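Local coordinates for CRISPR-associated protein CasA/Cse1 (Thermus thermophilus, PDB 4AN8), which forms part of the Cascade ribonucleoprotein complex of the type I-E CRISPR system, an adaptive immune system against invading nucleic acids such as viral and plasmid DNA, at residues 191-196 with 204-209; 327-332 with 363-368. All blocks are in the same frame, centred on the assembly; numbering follows the deposited sequence.

Contact 1: 191-196 with 204-209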
loop_
_atom_site.group_PDB
_atom_site.type_symbol
_atom_site.label_atom_id
_atom_site.label_comp_id
_atom_site.label_asym_id
_atom_site.label_seq_id
_atom_site.Cartn_x
_atom_site.Cartn_y
_atom_site.Cartn_z
ATOM N N LEU A 191 -0.777 1.013 2.036
ATOM C CA LEU A 191 0.440 0.569 2.722
ATOM C C LEU A 191 1.597 1.562 2.559
ATOM O O LEU A 191 1.918 1.964 1.432
ATOM C CB LEU A 191 0.856 -0.809 2.213
ATOM C CG LEU A 191 -0.247 -1.866 2.400
ATOM C CD1 LEU A 191 0.239 -3.236 1.892
ATOM C CD2 LEU A 191 -0.697 -1.954 3.871
ATOM N N PHE A 192 2.212 1.947 3.677
ATOM C CA PHE A 192 3.372 2.839 3.650
ATOM C C PHE A 192 4.679 2.062 3.587
ATOM O O PHE A 192 5.026 1.306 4.513
ATOM C CB PHE A 192 3.378 3.797 4.841
ATOM C CG PHE A 192 2.266 4.794 4.801
ATOM C CD1 PHE A 192 0.963 4.408 5.075
ATOM C CD2 PHE A 192 2.513 6.118 4.468
ATOM C CE1 PHE A 192 -0.070 5.325 5.040
ATOM C CE2 PHE A 192 1.471 7.051 4.419
ATOM C CZ PHE A 192 0.181 6.655 4.709
ATOM N N LEU A 193 5.403 2.260 2.492
ATOM C CA LEU A 193 6.666 1.563 2.296
ATOM C C LEU A 193 7.812 2.513 2.004
ATOM O O LEU A 193 8.102 2.802 0.848
ATOM C CB LEU A 193 6.540 0.542 1.157
ATOM C CG LEU A 193 7.815 -0.251 0.900
ATOM C CD1 LEU A 193 7.818 -1.528 1.753
ATOM C CD2 LEU A 193 7.977 -0.564 -0.588
ATOM N N PRO A 194 8.471 3.018 3.052
ATOM C CA PRO A 194 9.663 3.836 2.837
ATOM C C PRO A 194 10.680 3.061 2.007
ATOM O O PRO A 194 10.769 1.831 2.103
ATOM C CB PRO A 194 10.200 4.049 4.244
ATOM C CG PRO A 194 9.003 3.954 5.099
ATOM C CD PRO A 194 8.147 2.882 4.479
ATOM N N THR A 195 11.433 3.785 1.187
ATOM C CA THR A 195 12.257 3.161 0.174
ATOM C C THR A 195 13.604 3.860 0.118
ATOM O O THR A 195 13.674 5.097 0.182
ATOM C CB THR A 195 11.540 3.204 -1.191
ATOM O OG1 THR A 195 10.510 2.204 -1.206
ATOM C CG2 THR A 195 12.480 2.939 -2.316
ATOM N N GLY A 196 14.671 3.066 0.045
ATOM C CA GLY A 196 16.013 3.613 -0.003
ATOM C C GLY A 196 16.593 3.452 -1.385
ATOM O O GLY A 196 15.841 3.339 -2.357
ATOM N N LEU A 204 15.700 -2.300 5.556
ATOM C CA LEU A 204 16.062 -1.645 6.824
ATOM C C LEU A 204 15.091 -0.514 7.252
ATOM O O LEU A 204 14.788 -0.357 8.445
ATOM C CB LEU A 204 17.495 -1.103 6.765
ATOM C CG LEU A 204 18.622 -2.148 6.730
ATOM C CD1 LEU A 204 19.980 -1.503 6.400
ATOM C CD2 LEU A 204 18.690 -2.928 8.046
ATOM N N LEU A 205 14.629 0.274 6.272
ATOM C CA LEU A 205 13.701 1.358 6.516
ATOM C C LEU A 205 12.317 0.859 6.938
ATOM O O LEU A 205 11.517 1.633 7.457
ATOM C CB LEU A 205 13.592 2.260 5.283
ATOM C CG LEU A 205 14.843 3.078 4.941
ATOM C CD1 LEU A 205 14.842 3.511 3.484
ATOM C CD2 LEU A 205 14.983 4.261 5.879
ATOM N N ASN A 206 12.045 -0.432 6.732
ATOM C CA ASN A 206 10.750 -1.010 7.105
ATOM C C ASN A 206 10.862 -1.994 8.262
ATOM O O ASN A 206 9.853 -2.566 8.681
ATOM C CB ASN A 206 10.085 -1.703 5.905
ATOM C CG ASN A 206 9.546 -0.714 4.889
ATOM O OD1 ASN A 206 8.388 -0.312 4.965
ATOM N ND2 ASN A 206 10.399 -0.290 3.950
ATOM N N LEU A 207 12.084 -2.172 8.777
ATOM C CA LEU A 207 12.306 -3.097 9.893
ATOM C C LEU A 207 12.076 -2.442 11.238
ATOM O O LEU A 207 13.020 -2.174 11.974
ATOM C CB LEU A 207 13.707 -3.703 9.874
ATOM C CG LEU A 207 13.950 -4.904 8.973
ATOM C CD1 LEU A 207 15.422 -5.277 9.043
ATOM C CD2 LEU A 207 13.091 -6.069 9.404
ATOM N N VAL A 208 10.805 -2.212 11.550
ATOM C CA VAL A 208 10.376 -1.607 12.797
ATOM C C VAL A 208 10.740 -2.507 13.991
ATOM O O VAL A 208 10.613 -3.744 13.906
ATOM C CB VAL A 208 8.854 -1.356 12.729
ATOM C CG1 VAL A 208 8.308 -0.729 14.046
ATOM C CG2 VAL A 208 8.526 -0.480 11.489
ATOM N N PRO A 209 11.220 -1.894 15.091
ATOM C CA PRO A 209 11.646 -2.667 16.268
ATOM C C PRO A 209 10.622 -3.710 16.612
ATOM O O PRO A 209 9.423 -3.422 16.655
ATOM C CB PRO A 209 11.765 -1.609 17.370
ATOM C CG PRO A 209 12.301 -0.379 16.571
ATOM C CD PRO A 209 11.617 -0.472 15.187
#
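P194 on strand 191-195 and L205 of helix 199-206 bring their backbones closest, CA to CA 6.0 Å, where the chain turns back on itself through the short helix. The one hydrogen bond between the segments comes from N206, whose ND2 donates to P194 O at 2.8 Å with an N-H...O angle of 142°. The acceptor lies close to the plane of the amide. ND2 also donates to T202 O one helical turn back; two backbone carbonyls thus hold the amide and fix which end is nitrogen. The CG of N206 stands anti to its own carbonyl carbon (chi1 -73°), which carries the amide across to the strand. There its buried OD1 finds no polar partner, meeting instead P194 CD at 3.2 Å and L193 CD1 at 3.5 Å.

The backbones of L193 and T195 bond to R344 and T342 of the neighbouring strand. Proline suits the position between them, because P194 turns its carbonyl to N206 instead and needs no N-H there. P194 CB packs on L205 CB at 4.0 Å. Farther along, L205 CD1 comes within 3.5 Å of G196 N, close against a backbone that bears no side chain. This is a local strand-to-helix connection: helix 199-206 folds back over the 194-196 end of an edge strand, N206 bonding the P194 carbonyl and L205 packing alongside.

Contact 2: 327-332 with 363-368; sequences NLQGEL and YPLPSG
Q329 reaches from helix 320-333 to the chain leaving strand 354-364, its NE2 donating to L365 O at 3.0 Å in a fairly straight bond (161°). The carbonyl oxygen lies in the plane of the glutamine amide, yet the nitrogen approaches from above the carbonyl plane, 42° out of it. With CG anti to the backbone N (chi1 -178°) and the chain extended beyond it, the side chain spans the gap from helix to loop, a reach well suited to glutamine. The amide end is tightly packed: besides L365 O, Q329 NE2 lies 3.1 Å from S367 CA in the backbone and 3.6 Å from L365 CD2, while L365 itself packs on L322 and A325 of the helix.

Helix 320-333 leads into the beta hairpin of strands 342-351 and 354-364, and the contact fastens the segment that emerges from the second strand back onto that helix. P366 points its CB away from the helix, and its ring rests on F445 of helix 429-446.

The looser part is the side chain of S367, partly exposed and poorly ordered, whose CB comes only to 4.0 Å from Q329 NE2. Its OG is hydrogen-bonded to OE2 of E449, the same oxygen that takes G368 N.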
loop_
_atom_site.group_PDB
_atom_site.type_symbol
_atom_site.label_atom_id
_atom_site.label_comp_id
_atom_site.label_asym_id
_atom_site.label_seq_id
_atom_site.Cartn_x
_atom_site.Cartn_y
_atom_site.Cartn_z
ATOM N N ASN A 327 12.741 8.310 11.862
ATOM C CA ASN A 327 13.734 8.274 12.930
ATOM C C ASN A 327 15.110 7.818 12.415
ATOM O O ASN A 327 16.129 8.481 12.640
ATOM C CB ASN A 327 13.239 7.383 14.067
ATOM C CG ASN A 327 14.210 7.311 15.227
ATOM O OD1 ASN A 327 14.728 6.237 15.546
ATOM N ND2 ASN A 327 14.458 8.456 15.875
ATOM N N LEU A 328 15.135 6.701 11.700
ATOM C CA LEU A 328 16.363 6.265 11.070
ATOM C C LEU A 328 16.988 7.373 10.206
ATOM O O LEU A 328 18.209 7.547 10.186
ATOM C CB LEU A 328 16.118 5.017 10.218
ATOM C CG LEU A 328 17.317 4.084 10.097
ATOM C CD1 LEU A 328 17.714 3.562 11.492
ATOM C CD2 LEU A 328 17.016 2.912 9.144
ATOM N N GLN A 329 16.163 8.114 9.480
ATOM C CA GLN A 329 16.717 9.120 8.583
ATOM C C GLN A 329 17.432 10.221 9.367
ATOM O O GLN A 329 18.461 10.739 8.932
ATOM C CB GLN A 329 15.643 9.705 7.670
ATOM C CG GLN A 329 16.197 10.725 6.679
ATOM C CD GLN A 329 15.185 11.108 5.610
ATOM O OE1 GLN A 329 15.463 10.992 4.422
ATOM N NE2 GLN A 329 14.000 11.543 6.028
ATOM N N GLY A 330 16.880 10.571 10.523
ATOM C CA GLY A 330 17.517 11.523 11.418
ATOM C C GLY A 330 18.863 11.033 11.936
ATOM O O GLY A 330 19.854 11.756 11.886
ATOM N N GLU A 331 18.897 9.794 12.416
ATOM C CA GLU A 331 20.126 9.197 12.940
ATOM C C GLU A 331 21.216 9.032 11.864
ATOM O O GLU A 331 22.412 9.113 12.156
ATOM C CB GLU A 331 19.825 7.867 13.636
ATOM C CG GLU A 331 18.843 7.986 14.800
ATOM C CD GLU A 331 19.426 8.725 16.002
ATOM O OE1 GLU A 331 20.461 8.266 16.536
ATOM O OE2 GLU A 331 18.855 9.761 16.420
ATOM N N LEU A 332 20.811 8.811 10.620
ATOM C CA LEU A 332 21.784 8.717 9.551
ATOM C C LEU A 332 22.336 10.106 9.271
ATOM O O LEU A 332 23.478 10.255 8.834
ATOM C CB LEU A 332 21.162 8.134 8.284
ATOM C CG LEU A 332 20.686 6.683 8.295
ATOM C CD1 LEU A 332 19.682 6.481 7.158
ATOM C CD2 LEU A 332 21.852 5.712 8.189
ATOM N N TYR A 363 6.387 9.506 -2.968
ATOM C CA TYR A 363 6.519 10.833 -2.369
ATOM C C TYR A 363 7.921 10.974 -1.823
ATOM O O TYR A 363 8.560 9.977 -1.496
ATOM C CB TYR A 363 5.526 11.032 -1.229
ATOM C CG TYR A 363 4.096 10.948 -1.666
ATOM C CD1 TYR A 363 3.475 12.039 -2.252
ATOM C CD2 TYR A 363 3.373 9.772 -1.524
ATOM C CE1 TYR A 363 2.180 11.972 -2.682
ATOM C CE2 TYR A 363 2.059 9.689 -1.950
ATOM C CZ TYR A 363 1.465 10.791 -2.532
ATOM O OH TYR A 363 0.158 10.742 -2.957
ATOM N N PRO A 364 8.415 12.214 -1.732
ATOM C CA PRO A 364 9.645 12.372 -0.956
ATOM C C PRO A 364 9.363 11.981 0.485
ATOM O O PRO A 364 8.197 11.913 0.892
ATOM C CB PRO A 364 9.969 13.870 -1.076
ATOM C CG PRO A 364 8.766 14.509 -1.661
ATOM C CD PRO A 364 7.993 13.455 -2.399
ATOM N N LEU A 365 10.415 11.683 1.234
ATOM C CA LEU A 365 10.301 11.434 2.660
ATOM C C LEU A 365 11.191 12.450 3.364
ATOM O O LEU A 365 12.377 12.207 3.592
ATOM C CB LEU A 365 10.734 10.010 3.000
ATOM C CG LEU A 365 10.085 9.449 4.251
ATOM C CD1 LEU A 365 10.197 7.941 4.291
ATOM C CD2 LEU A 365 10.718 10.073 5.490
ATOM N N PRO A 366 10.622 13.609 3.690
ATOM C CA PRO A 366 11.350 14.783 4.204
ATOM C C PRO A 366 12.029 14.467 5.534
ATOM O O PRO A 366 11.420 13.811 6.361
ATOM C CB PRO A 366 10.242 15.817 4.410
ATOM C CG PRO A 366 9.061 15.301 3.566
ATOM C CD PRO A 366 9.165 13.815 3.638
ATOM N N SER A 367 13.247 14.946 5.747
ATOM C CA SER A 367 14.020 14.557 6.926
ATOM C C SER A 367 13.357 14.887 8.270
ATOM O O SER A 367 13.440 14.102 9.215
ATOM C CB SER A 367 15.428 15.153 6.863
ATOM O OG SER A 367 15.380 16.543 6.597
ATOM N N GLY A 368 12.703 16.040 8.360
ATOM C CA GLY A 368 12.131 16.464 9.628
ATOM C C GLY A 368 10.618 16.368 9.668
ATOM O O GLY A 368 9.958 17.124 10.379
#

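In the fold
Contact 1 uses the outer strand 191-195 of a three-stranded antiparallel sheet, contact 2 the chain just leaving the other outer strand, 354-364; their centres lie about 11 Å apart. They meet directly: P194 CB packs on L365 CD1 at 3.9 Å, and L205 CD2 lies 4.1 Å from L328 CD2. Helix 320-333 joins them, touching P194 and N206 through T321 and providing Q329 to contact 2. Each relies on a side-chain amide donating to a backbone carbonyl, and both are buried, but contact 1 is the more central, about 12 Å from the centre of the chain against about 19 Å, with helices 50-67, 74-83 and 320-333 around it. In contact 2, S367 alone of the touching residues is partly exposed.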